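Side-chain contacts in glycosyl hydrolase (Rhizobium leguminosarum bv. trifolii, PDB 5NDX), which probably hydrolyses O-glycosidic bonds as a family 39 glycosyl hydrolase, the bacterial orthologue of human alpha-L-iduronidase: residues A[222-225]-A[230-233]; A[276-279]-A[283-286]. The protein carries 2 engineered substitutions. All coordinates share one frame; numbering follows the deposited sequence.

Contact 1 (A[222-225]-A[230-233]). With 8U8 ((2~{R},3~{S},4~{S},5~{R},6~{S})-6-(4-methyl-2-oxidanylidene-chromen-7-yl)oxy-3,4,5-tris(oxidanyl)oxane-2-carboxylic acid), chain M.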
loop_
_atom_site.group_PDB
_atom_site.type_symbol
_atom_site.label_atom_id
_atom_site.label_comp_id
_atom_site.label_asym_id
_atom_site.label_seq_id
_atom_site.Cartn_x
_atom_site.Cartn_y
_atom_site.Cartn_z
ATOM N N LYS A 222 -13.563 -6.568 -6.515
ATOM C CA LYS A 222 -13.009 -5.517 -7.347
ATOM C C LYS A 222 -14.079 -4.706 -8.015
ATOM O O LYS A 222 -15.235 -5.113 -8.117
ATOM C CB LYS A 222 -12.065 -6.128 -8.380
ATOM C CG LYS A 222 -11.008 -6.983 -7.701
ATOM C CD LYS A 222 -9.740 -7.146 -8.527
ATOM C CE LYS A 222 -8.758 -8.211 -7.986
ATOM N NZ LYS A 222 -7.326 -7.918 -8.353
ATOM N N GLY A 223 -13.694 -3.524 -8.453
ATOM C CA GLY A 223 -14.676 -2.550 -8.921
ATOM C C GLY A 223 -15.368 -2.837 -10.250
ATOM O O GLY A 223 -16.512 -2.472 -10.448
ATOM N N VAL A 224 -14.669 -3.469 -11.164
ATOM C CA VAL A 224 -15.238 -3.750 -12.486
ATOM C C VAL A 224 -14.382 -4.813 -13.176
ATOM O O VAL A 224 -13.209 -5.017 -12.858
ATOM C CB VAL A 224 -15.397 -2.480 -13.379
ATOM C CG1 VAL A 224 -14.039 -1.949 -13.826
ATOM C CG2 VAL A 224 -16.321 -2.719 -14.580
ATOM N N ASN A 225 -15.032 -5.512 -14.084
ATOM C CA ASN A 225 -14.458 -6.579 -14.843
ATOM C C ASN A 225 -13.256 -6.156 -15.685
ATOM O O ASN A 225 -13.145 -5.005 -16.074
ATOM C CB ASN A 225 -15.557 -7.155 -15.787
ATOM C CG ASN A 225 -15.262 -8.570 -16.210
ATOM O OD1 ASN A 225 -14.473 -9.308 -15.555
ATOM N ND2 ASN A 225 -15.917 -8.996 -17.302
ATOM N N ASP A 230 -11.931 0.822 -21.329
ATOM C CA ASP A 230 -11.996 1.522 -20.035
ATOM C C ASP A 230 -13.363 1.496 -19.394
ATOM O O ASP A 230 -14.075 2.499 -19.316
ATOM C CB ASP A 230 -11.505 2.963 -20.164
ATOM C CG ASP A 230 -9.999 3.050 -20.317
ATOM O OD1 ASP A 230 -9.283 2.044 -20.217
ATOM O OD2 ASP A 230 -9.513 4.153 -20.554
ATOM N N LEU A 231 -13.740 0.326 -18.924
ATOM C CA LEU A 231 -14.961 0.190 -18.198
ATOM C C LEU A 231 -14.833 0.975 -16.878
ATOM O O LEU A 231 -13.718 1.216 -16.370
ATOM C CB LEU A 231 -15.226 -1.297 -17.934
ATOM C CG LEU A 231 -15.326 -2.207 -19.163
ATOM C CD1 LEU A 231 -15.687 -3.619 -18.699
ATOM C CD2 LEU A 231 -16.319 -1.756 -20.208
ATOM N N THR A 232 -15.984 1.390 -16.368
ATOM C CA THR A 232 -16.070 2.300 -15.234
ATOM C C THR A 232 -16.126 1.512 -13.907
ATOM O O THR A 232 -17.042 0.744 -13.711
ATOM C CB THR A 232 -17.309 3.202 -15.381
ATOM O OG1 THR A 232 -17.086 4.066 -16.503
ATOM C CG2 THR A 232 -17.463 4.086 -14.162
ATOM N N PRO A 233 -15.134 1.654 -13.024
ATOM C CA PRO A 233 -15.282 1.006 -11.691
ATOM C C PRO A 233 -16.606 1.333 -10.970
ATOM O O PRO A 233 -17.031 2.468 -10.994
ATOM C CB PRO A 233 -14.108 1.586 -10.882
ATOM C CG PRO A 233 -13.069 1.913 -11.925
ATOM C CD PRO A 233 -13.872 2.405 -13.128
HETATM C C15 8U8 M . -9.395 -16.254 -14.047
HETATM C C13 8U8 M . -10.147 -15.524 -13.098
HETATM C C14 8U8 M . -11.518 -15.775 -12.996
HETATM C C16 8U8 M . -12.290 -15.103 -12.045
HETATM O O9 8U8 M . -13.494 -15.353 -12.036
HETATM O O8 8U8 M . -11.728 -14.167 -11.198
HETATM C C11 8U8 M . -10.368 -13.980 -11.191
HETATM C C10 8U8 M . -9.809 -13.130 -10.230
HETATM C C12 8U8 M . -9.562 -14.648 -12.153
HETATM C C7 8U8 M . -8.169 -14.448 -12.085
HETATM C C8 8U8 M . -7.614 -13.602 -11.120
HETATM C C9 8U8 M . -8.425 -12.926 -10.192
HETATM O O2 8U8 M . -7.921 -12.110 -9.199
HETATM C C5 8U8 M . -6.629 -11.392 -9.285
HETATM O O1 8U8 M . -6.556 -10.725 -10.555
HETATM C C1 8U8 M . -5.329 -10.279 -10.987
HETATM C C6 8U8 M . -5.658 -9.035 -11.589
HETATM O O7 8U8 M . -4.904 -8.649 -12.474
HETATM O O6 8U8 M . -6.639 -8.464 -11.147
HETATM C C2 8U8 M . -4.274 -9.939 -9.890
HETATM O O5 8U8 M . -4.609 -8.665 -9.302
HETATM C C3 8U8 M . -4.106 -11.083 -8.796
HETATM O O4 8U8 M . -2.852 -11.660 -8.911
HETATM C C4 8U8 M . -5.224 -12.167 -8.917
HETATM O O3 8U8 M . -5.208 -12.987 -7.678
#
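Val224 packs against Leu231, Thr232 and Pro233 within a single beta-alpha loop of the TIM barrel, the one that runs from strand 216-219 to helix 235-252. At the base of the valine, CB lies 3.6 Å from the carbonyl oxygen of Thr232. CG1 occupies the place between its own backbone N and carbonyl carbon (chi1 70°), which brings it over the start of the proline, 3.9 Å from Pro233 N. The other methyl, CG2, stands anti to the backbone N and meets Leu231 CB at 3.8 Å, the two side chains crossing at about a right angle. Leu231 CD1 in turn reaches back to Asn225 O at 3.9 Å, an oxygen that also accepts a hydrogen bond from Gln269. At the buried end of the contact the two backbones come together, Gly223 CA being 4.5 Å from Pro233 CA; Gly223 bonds through its backbone to Asp267 and Val224 to Leu270, both in the next loop.

Lys222 takes no part in this packing. Its extended chain runs the other way into the pocket, where salt bridges to Glu265 and Asp267 hold the amino group beside the bound 4-methylcoumarin glycoside 8U8. There NZ donates to the carboxylate oxygen O6 of 8U8 at 2.9 Å and lies 3.0 Å from its hydroxyl oxygen O5.

Contact 2 (A[276-279]-A[283-286]); sequences HSWH and YYAG
The indole of Trp278 is flanked on both faces. Over one, offset toward the rim, lies Tyr283 CE1, 3.7 Å above the plane; over the opposite face, again near the rim, come His276 CB and His279 CE1. Tyr284 CD1 sits at the indole's edge, close to its plane. The planes of Trp278 and Tyr283 are oblique, with Trp278 CE3 and Tyr283 CD1 3.6 Å apart, whereas Trp278 presents its edge to the face of Tyr284 in an offset edge-to-face pair.

A more nearly perpendicular T-shaped pair joins His279 to Tyr284: the planes meet at 86°, and His279 CD2 stands 3.6 Å above the centre of the phenol ring. Tyr284 thus receives two ring edges, while its CB abuts the carbonyl oxygen of Trp278 at 3.3 Å. With CG anti to the backbone N (chi1 -170°), the tyrosine swings off the helix against the preceding turn.

The imidazole is held from its other side. His279 ND1 donates to His276 O at 3.0 Å, in the carbonyl plane and on a lone pair, although the oxygen is tilted from the imidazole plane and the bond is bent (136°). The same oxygen also accepts from His279 N, so two donors of one residue grip it. Beyond the cluster, Tyr283 OH is hydrogen-bonded to Asp416 O, and Trp278 touches Ile418. Together Trp278, His279, Tyr283 and Tyr284 form a buried aromatic cluster where the loop after barrel strand 261-263 turns through a short 3-10 segment into helix 282-300.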
loop_
_atom_site.group_PDB
_atom_site.type_symbol
_atom_site.label_atom_id
_atom_site.label_comp_id
_atom_site.label_asym_id
_atom_site.label_seq_id
_atom_site.Cartn_x
_atom_site.Cartn_y
_atom_site.Cartn_z
ATOM N N HIS A 276 -4.846 0.897 -18.794
ATOM C CA HIS A 276 -5.858 1.842 -18.370
ATOM C C HIS A 276 -5.066 2.999 -17.748
ATOM O O HIS A 276 -4.533 2.880 -16.620
ATOM C CB HIS A 276 -6.784 1.207 -17.351
ATOM C CG HIS A 276 -7.480 -0.028 -17.823
ATOM N ND1 HIS A 276 -8.470 -0.003 -18.789
ATOM C CD2 HIS A 276 -7.344 -1.325 -17.458
ATOM C CE1 HIS A 276 -8.919 -1.229 -18.984
ATOM N NE2 HIS A 276 -8.245 -2.048 -18.200
ATOM N N SER A 277 -4.985 4.091 -18.492
ATOM C CA SER A 277 -4.113 5.209 -18.214
ATOM C C SER A 277 -4.378 5.991 -16.913
ATOM O O SER A 277 -3.477 6.614 -16.358
ATOM C CB SER A 277 -4.090 6.157 -19.396
ATOM O OG SER A 277 -3.325 5.574 -20.437
ATOM N N TRP A 278 -5.598 5.904 -16.430
ATOM C CA TRP A 278 -5.946 6.462 -15.168
ATOM C C TRP A 278 -5.134 5.912 -13.972
ATOM O O TRP A 278 -5.075 6.577 -12.946
ATOM C CB TRP A 278 -7.446 6.313 -14.884
ATOM C CG TRP A 278 -8.067 5.005 -15.045
ATOM C CD1 TRP A 278 -8.812 4.583 -16.144
ATOM C CD2 TRP A 278 -8.139 3.946 -14.085
ATOM N NE1 TRP A 278 -9.265 3.312 -15.927
ATOM C CE2 TRP A 278 -8.876 2.901 -14.674
ATOM C CE3 TRP A 278 -7.591 3.752 -12.796
ATOM C CZ2 TRP A 278 -9.141 1.711 -14.006
ATOM C CZ3 TRP A 278 -7.883 2.615 -12.124
ATOM C CH2 TRP A 278 -8.654 1.597 -12.725
ATOM N N HIS A 279 -4.502 4.750 -14.120
ATOM C CA HIS A 279 -3.582 4.267 -13.091
ATOM C C HIS A 279 -2.391 5.196 -12.873
ATOM O O HIS A 279 -1.775 5.184 -11.799
ATOM C CB HIS A 279 -3.081 2.881 -13.411
ATOM C CG HIS A 279 -4.092 1.796 -13.182
ATOM N ND1 HIS A 279 -4.641 1.073 -14.210
ATOM C CD2 HIS A 279 -4.631 1.294 -12.048
ATOM C CE1 HIS A 279 -5.480 0.172 -13.733
ATOM N NE2 HIS A 279 -5.523 0.308 -12.430
ATOM N N TYR A 283 -6.902 10.282 -10.823
ATOM C CA TYR A 283 -8.098 9.486 -10.711
ATOM C C TYR A 283 -7.888 8.287 -9.818
ATOM O O TYR A 283 -8.752 7.961 -9.017
ATOM C CB TYR A 283 -8.615 9.017 -12.086
ATOM C CG TYR A 283 -9.769 8.033 -11.988
ATOM C CD1 TYR A 283 -9.535 6.682 -11.828
ATOM C CD2 TYR A 283 -11.084 8.464 -12.000
ATOM C CE1 TYR A 283 -10.569 5.772 -11.711
ATOM C CE2 TYR A 283 -12.122 7.569 -11.853
ATOM C CZ TYR A 283 -11.856 6.228 -11.731
ATOM O OH TYR A 283 -12.860 5.314 -11.597
ATOM N N TYR A 284 -6.748 7.623 -9.964
ATOM C CA TYR A 284 -6.480 6.432 -9.203
ATOM C C TYR A 284 -6.261 6.768 -7.711
ATOM O O TYR A 284 -6.718 6.037 -6.884
ATOM C CB TYR A 284 -5.269 5.711 -9.739
ATOM C CG TYR A 284 -4.992 4.308 -9.194
ATOM C CD1 TYR A 284 -6.006 3.439 -8.760
ATOM C CD2 TYR A 284 -3.692 3.816 -9.212
ATOM C CE1 TYR A 284 -5.699 2.139 -8.344
ATOM C CE2 TYR A 284 -3.396 2.551 -8.770
ATOM C CZ TYR A 284 -4.393 1.699 -8.329
ATOM O OH TYR A 284 -4.020 0.432 -7.902
ATOM N N ALA A 285 -5.608 7.887 -7.409
ATOM C CA ALA A 285 -5.479 8.290 -6.022
ATOM C C ALA A 285 -6.832 8.523 -5.419
ATOM O O ALA A 285 -7.096 8.117 -4.280
ATOM C CB ALA A 285 -4.622 9.550 -5.926
ATOM N N GLY A 286 -7.693 9.241 -6.167
ATOM C CA GLY A 286 -9.045 9.546 -5.705
ATOM C C GLY A 286 -9.862 8.307 -5.435
ATOM O O GLY A 286 -10.478 8.157 -4.366
#

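Contacts 1 and 2 follow one another along the chain, the first in the loop after barrel strand 216-219 and the second where the loop after the adjacent parallel strand 261-263 enters helix 282-300. Their centres are 12 Å apart and they touch directly: Asp230 OD1 and His276 ND1 form a probable hydrogen bond of 2.6 Å, and Pro233 CG packs 3.4 Å from Tyr283 OH. Two successive beta-alpha loops of the TIM barrel are thereby joined. Contact 1 includes a residue of the 8U8 pocket, whereas contact 2 holds none of the pocket residues, the His279 side chain lying about 9 Å from a bound 8U8.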